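Local coordinates for protein endo-alpha-mannosidase (Bacteroides thetaiotaomicron, PDB 4ACY) that acts as a glycoside hydrolase of family GH99, an endo-alpha-mannosidase that cleaves alpha-mannosidic linkages within glycan chains, at residues 226-229 with 233-236; 243-248 with 267-272. All coordinates share one frame; numbering follows the deposited sequence.

Interactions 1 and 2 lie side by side in consecutive units of a closed parallel beta/alpha barrel, their centres about 9 Å apart. Strand 223-227 of interaction 1 and strand 244-246 of interaction 2 are sheet neighbours, probably joined by hydrogen bonds from Y246 N to G226 O (2.9 Å) and from G226 N to G244 O (3.0 Å). On the outer side of the sheet, L234 links the two contacts: its side chain touches F245 and W269, and its carbonyl O lies 3.1 Å from W269 CH2. In TIM-barrel glycosidases the active site generally lies at the C-terminal strand ends, the end at which the chain leaves strand 223-227 in interaction 1.

Interaction 1: residues 226-229 with 233-236; sequences GLTL and ELPD
T228 and L234 meet across the short connection that leaves strand 223-227 and enters helix 235-239. The contact can be traced outward along the threonine. Its CB already lies 4.0 Å from CD2 of L234. Both branches then bear on that same methyl: T228 CG2 is about as far from it as CB is, and T228 OG1 comes nearer still, 3.6 Å from L234 CD2, a van der Waals contact. With OG1 trans to the main-chain N (chi1 -173°), the hydroxyl also reaches water 1, to which OG1 of T228 is hydrogen-bonded at 2.9 Å. Of the two leucine branches, only CD2 meets T228; the side chains cross obliquely. This is the start of a beta-alpha-beta crossover in the (beta/alpha)8 barrel of a family 99 glycoside hydrolase, where the chain turns back from the C-terminal end of a strand to run down the outside. Two waters fill in where protein atoms do not bond directly. Water 1 donates to the carbonyl O of E233 at 2.9 Å, and that oxygen also accepts the amide N of D236 (2.9 Å), giving it two donors. Water 2 likewise links the two segments: it accepts the N-H of L229, with the amide N 2.8 Å from its oxygen, and donates to OE1 of E233, only 2.6 Å away. The extended chi2 of E233 (178°) puts its OE1 within 4.3 Å of L229 CB. M266 of helix 263-272 touches both T228 and L234, covering the junction from the next unit of the barrel.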
loop_
_atom_site.group_PDB
_atom_site.type_symbol
_atom_site.label_atom_id
_atom_site.label_comp_id
_atom_site.label_asym_id
_atom_site.label_seq_id
_atom_site.Cartn_x
_atom_site.Cartn_y
_atom_site.Cartn_z
ATOM N N GLY A 226 0.965 8.514 9.571
ATOM C CA GLY A 226 0.577 9.499 8.547
ATOM C C GLY A 226 1.510 9.562 7.353
ATOM O O GLY A 226 2.689 9.216 7.440
ATOM N N LEU A 227 0.964 9.960 6.209
ATOM C CA LEU A 227 1.759 10.140 5.003
ATOM C C LEU A 227 2.465 11.485 5.098
ATOM O O LEU A 227 1.818 12.528 5.279
ATOM C CB LEU A 227 0.875 10.084 3.752
ATOM C CG LEU A 227 1.588 10.199 2.401
ATOM C CD1 LEU A 227 2.575 9.073 2.240
ATOM C CD2 LEU A 227 0.551 10.164 1.276
ATOM N N THR A 228 3.789 11.447 5.004
ATOM C CA THR A 228 4.578 12.666 4.983
ATOM C C THR A 228 5.035 12.909 3.552
ATOM O O THR A 228 5.363 11.970 2.847
ATOM C CB THR A 228 5.783 12.627 5.973
ATOM O OG1 THR A 228 6.414 13.929 6.026
ATOM C CG2 THR A 228 6.797 11.581 5.570
ATOM N N LEU A 229 5.031 14.178 3.145
ATOM C CA LEU A 229 5.509 14.587 1.816
ATOM C C LEU A 229 6.953 15.078 1.817
ATOM O O LEU A 229 7.640 15.006 0.806
ATOM C CB LEU A 229 4.624 15.702 1.267
ATOM C CG LEU A 229 3.160 15.358 1.054
ATOM C CD1 LEU A 229 2.463 16.665 0.660
ATOM C CD2 LEU A 229 3.024 14.275 -0.004
ATOM N N GLU A 233 8.287 18.875 6.916
ATOM C CA GLU A 233 6.947 18.854 7.495
ATOM C C GLU A 233 6.770 17.750 8.553
ATOM O O GLU A 233 5.670 17.535 9.065
ATOM C CB GLU A 233 5.876 18.748 6.403
ATOM C CG GLU A 233 5.748 20.010 5.567
ATOM C CD GLU A 233 4.721 19.904 4.446
ATOM O OE1 GLU A 233 4.116 18.824 4.232
ATOM O OE2 GLU A 233 4.521 20.922 3.762
ATOM N N LEU A 234 7.859 17.069 8.883
ATOM C CA LEU A 234 7.827 16.038 9.928
ATOM C C LEU A 234 7.271 16.523 11.286
ATOM O O LEU A 234 6.584 15.761 11.974
ATOM C CB LEU A 234 9.187 15.350 10.080
ATOM C CG LEU A 234 9.606 14.393 8.952
ATOM C CD1 LEU A 234 10.976 13.807 9.228
ATOM C CD2 LEU A 234 8.588 13.270 8.781
ATOM N N PRO A 235 7.525 17.797 11.669
ATOM C CA PRO A 235 6.881 18.294 12.896
ATOM C C PRO A 235 5.354 18.184 12.904
ATOM O O PRO A 235 4.756 18.100 13.987
ATOM C CB PRO A 235 7.306 19.772 12.938
ATOM C CG PRO A 235 8.626 19.779 12.285
ATOM C CD PRO A 235 8.543 18.749 11.174
ATOM N N ASP A 236 4.724 18.174 11.722
ATOM C CA ASP A 236 3.268 18.032 11.657
ATOM C C ASP A 236 2.834 16.671 12.189
ATOM O O ASP A 236 1.739 16.544 12.710
ATOM C CB ASP A 236 2.724 18.219 10.235
ATOM C CG ASP A 236 2.904 19.633 9.712
ATOM O OD1 ASP A 236 3.160 20.550 10.513
ATOM O OD2 ASP A 236 2.797 19.818 8.479
HETATM O O HOH W 1 4.474 15.448 7.500
HETATM O O HOH W 2 4.171 16.282 4.821
#

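Interaction 2: residues 243-248 with 267-272; sequences DGFYTY and QQWAKA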
loop_
_atom_site.group_PDB
_atom_site.type_symbol
_atom_site.label_atom_id
_atom_site.label_comp_id
_atom_site.label_asym_id
_atom_site.label_seq_id
_atom_site.Cartn_x
_atom_site.Cartn_y
_atom_site.Cartn_z
ATOM N N ASP A 243 1.737 8.395 15.611
ATOM C CA ASP A 243 2.806 7.547 16.122
ATOM C C ASP A 243 3.970 7.396 15.171
ATOM O O ASP A 243 5.046 6.928 15.562
ATOM C CB ASP A 243 2.227 6.181 16.464
ATOM C CG ASP A 243 1.122 6.295 17.466
ATOM O OD1 ASP A 243 1.443 6.394 18.674
ATOM O OD2 ASP A 243 -0.056 6.335 17.061
ATOM N N GLY A 244 3.752 7.772 13.917
ATOM C CA GLY A 244 4.806 7.658 12.939
ATOM C C GLY A 244 4.402 8.160 11.573
ATOM O O GLY A 244 3.356 8.798 11.410
ATOM N N PHE A 245 5.249 7.854 10.599
ATOM C CA PHE A 245 5.048 8.363 9.235
ATOM C C PHE A 245 5.562 7.409 8.173
ATOM O O PHE A 245 6.513 6.663 8.402
ATOM C CB PHE A 245 5.711 9.744 9.058
ATOM C CG PHE A 245 7.159 9.783 9.428
ATOM C CD1 PHE A 245 7.545 9.960 10.756
ATOM C CD2 PHE A 245 8.152 9.691 8.449
ATOM C CE1 PHE A 245 8.908 10.009 11.107
ATOM C CE2 PHE A 245 9.510 9.751 8.791
ATOM C CZ PHE A 245 9.883 9.911 10.122
ATOM N N TYR A 246 4.922 7.446 7.001
ATOM C CA TYR A 246 5.353 6.641 5.853
ATOM C C TYR A 246 5.367 7.502 4.614
ATOM O O TYR A 246 4.889 8.646 4.654
ATOM C CB TYR A 246 4.472 5.389 5.655
ATOM C CG TYR A 246 3.080 5.602 5.069
ATOM C CD1 TYR A 246 2.137 6.435 5.694
ATOM C CD2 TYR A 246 2.691 4.926 3.904
ATOM C CE1 TYR A 246 0.844 6.611 5.144
ATOM C CE2 TYR A 246 1.404 5.063 3.365
ATOM C CZ TYR A 246 0.486 5.921 3.983
ATOM O OH TYR A 246 -0.789 6.082 3.482
ATOM N N THR A 247 5.918 6.964 3.533
ATOM C CA THR A 247 6.246 7.788 2.360
ATOM C C THR A 247 5.419 7.451 1.128
ATOM O O THR A 247 5.262 8.292 0.230
ATOM C CB THR A 247 7.738 7.729 2.019
ATOM O OG1 THR A 247 8.108 6.390 1.672
ATOM C CG2 THR A 247 8.571 8.195 3.216
ATOM N N TYR A 248 4.912 6.216 1.109
ATOM C CA TYR A 248 4.073 5.650 0.051
ATOM C C TYR A 248 4.660 5.568 -1.370
ATOM O O TYR A 248 4.837 4.476 -1.910
ATOM C CB TYR A 248 2.633 6.214 0.005
ATOM C CG TYR A 248 1.843 5.379 -0.957
ATOM C CD1 TYR A 248 1.423 4.101 -0.593
ATOM C CD2 TYR A 248 1.630 5.804 -2.277
ATOM C CE1 TYR A 248 0.766 3.271 -1.501
ATOM C CE2 TYR A 248 0.964 4.968 -3.206
ATOM C CZ TYR A 248 0.537 3.712 -2.799
ATOM O OH TYR A 248 -0.129 2.875 -3.681
ATOM N N GLN A 267 14.899 8.847 9.435
ATOM C CA GLN A 267 15.011 7.856 10.512
ATOM C C GLN A 267 15.610 8.492 11.760
ATOM O O GLN A 267 15.168 8.222 12.877
ATOM C CB GLN A 267 15.872 6.664 10.074
ATOM C CG GLN A 267 16.274 5.679 11.210
ATOM C CD GLN A 267 15.083 4.991 11.892
ATOM O OE1 GLN A 267 13.938 5.090 11.451
ATOM N NE2 GLN A 267 15.364 4.293 12.992
ATOM N N GLN A 268 16.626 9.327 11.558
ATOM C CA GLN A 268 17.253 10.054 12.665
ATOM C C GLN A 268 16.234 10.941 13.380
ATOM O O GLN A 268 16.207 10.974 14.607
ATOM C CB GLN A 268 18.446 10.892 12.181
ATOM C CG GLN A 268 19.729 10.116 11.875
ATOM C CD GLN A 268 20.810 10.994 11.213
ATOM O OE1 GLN A 268 20.943 12.192 11.522
ATOM N NE2 GLN A 268 21.586 10.400 10.306
ATOM N N TRP A 269 15.396 11.643 12.612
ATOM C CA TRP A 269 14.324 12.473 13.168
ATOM C C TRP A 269 13.324 11.618 13.947
ATOM O O TRP A 269 12.904 11.983 15.051
ATOM C CB TRP A 269 13.588 13.247 12.058
ATOM C CG TRP A 269 12.613 14.262 12.605
ATOM C CD1 TRP A 269 12.864 15.583 12.865
ATOM C CD2 TRP A 269 11.244 14.038 12.980
ATOM N NE1 TRP A 269 11.745 16.191 13.368
ATOM C CE2 TRP A 269 10.735 15.270 13.457
ATOM C CE3 TRP A 269 10.403 12.917 12.970
ATOM C CZ2 TRP A 269 9.418 15.418 13.906
ATOM C CZ3 TRP A 269 9.095 13.064 13.419
ATOM C CH2 TRP A 269 8.615 14.304 13.881
ATOM N N ALA A 270 12.945 10.479 13.360
ATOM C CA ALA A 270 11.987 9.578 13.983
ATOM C C ALA A 270 12.480 9.128 15.356
ATOM O O ALA A 270 11.736 9.184 16.332
ATOM C CB ALA A 270 11.724 8.361 13.090
ATOM N N LYS A 271 13.725 8.658 15.404
ATOM C CA LYS A 271 14.350 8.184 16.641
ATOM C C LYS A 271 14.370 9.317 17.673
ATOM O O LYS A 271 13.960 9.131 18.826
ATOM C CB LYS A 271 15.761 7.657 16.336
ATOM C CG LYS A 271 16.491 6.949 17.478
ATOM C CD LYS A 271 17.876 6.482 16.997
ATOM C CE LYS A 271 18.862 6.276 18.154
ATOM N NZ LYS A 271 19.018 4.828 18.485
ATOM N N ALA A 272 14.804 10.500 17.245
ATOM C CA ALA A 272 14.887 11.649 18.146
ATOM C C ALA A 272 13.520 12.120 18.653
ATOM O O ALA A 272 13.434 12.719 19.722
ATOM C CB ALA A 272 15.659 12.806 17.482
#
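F245, extended in the middle of strand 244-246, faces W269 and A270, two successive residues on one turn of helix 263-272, where the amide N of K271 bonds to the carbonyl O of Q267 at 2.9 Å. The contact is wholly apolar and is carried by the far end of the phenylalanine ring. F245 CE1 lies 3.8 Å from W269 CE3 and is equally near W269 CZ3, sitting against these two atoms of the indole's benzene half. The same carbon is 3.8 Å from CB of A270, and F245 CZ reaches that methyl at 3.8 Å too. The same corner of the ring therefore touches both an aromatic group and a methyl. The two rings meet obliquely: the centroids of the F245 ring and the six-membered ring of W269 are 5.8 Å apart, with their planes inclined at 70°. For W269, CG trans to the main-chain N (chi1 -172°) places the indole beside the F245 ring, while the small side chain of A270 lets the phenylalanine come close to the helix backbone. A serine in place of F245 would probably open a gap beneath the helix, leaving the A270 methyl and the benzene half of W269 without their partner. W269 is further held by stacking with H273. Beside the contact, F245 meets the F277 ring of strand 276-281 and touches T228 and M266. The helix thus lies over the barrel wall as the middle element of the beta-alpha-beta unit 244-246, 263-272 and 276-281, with A270 touching F277 on the next strand.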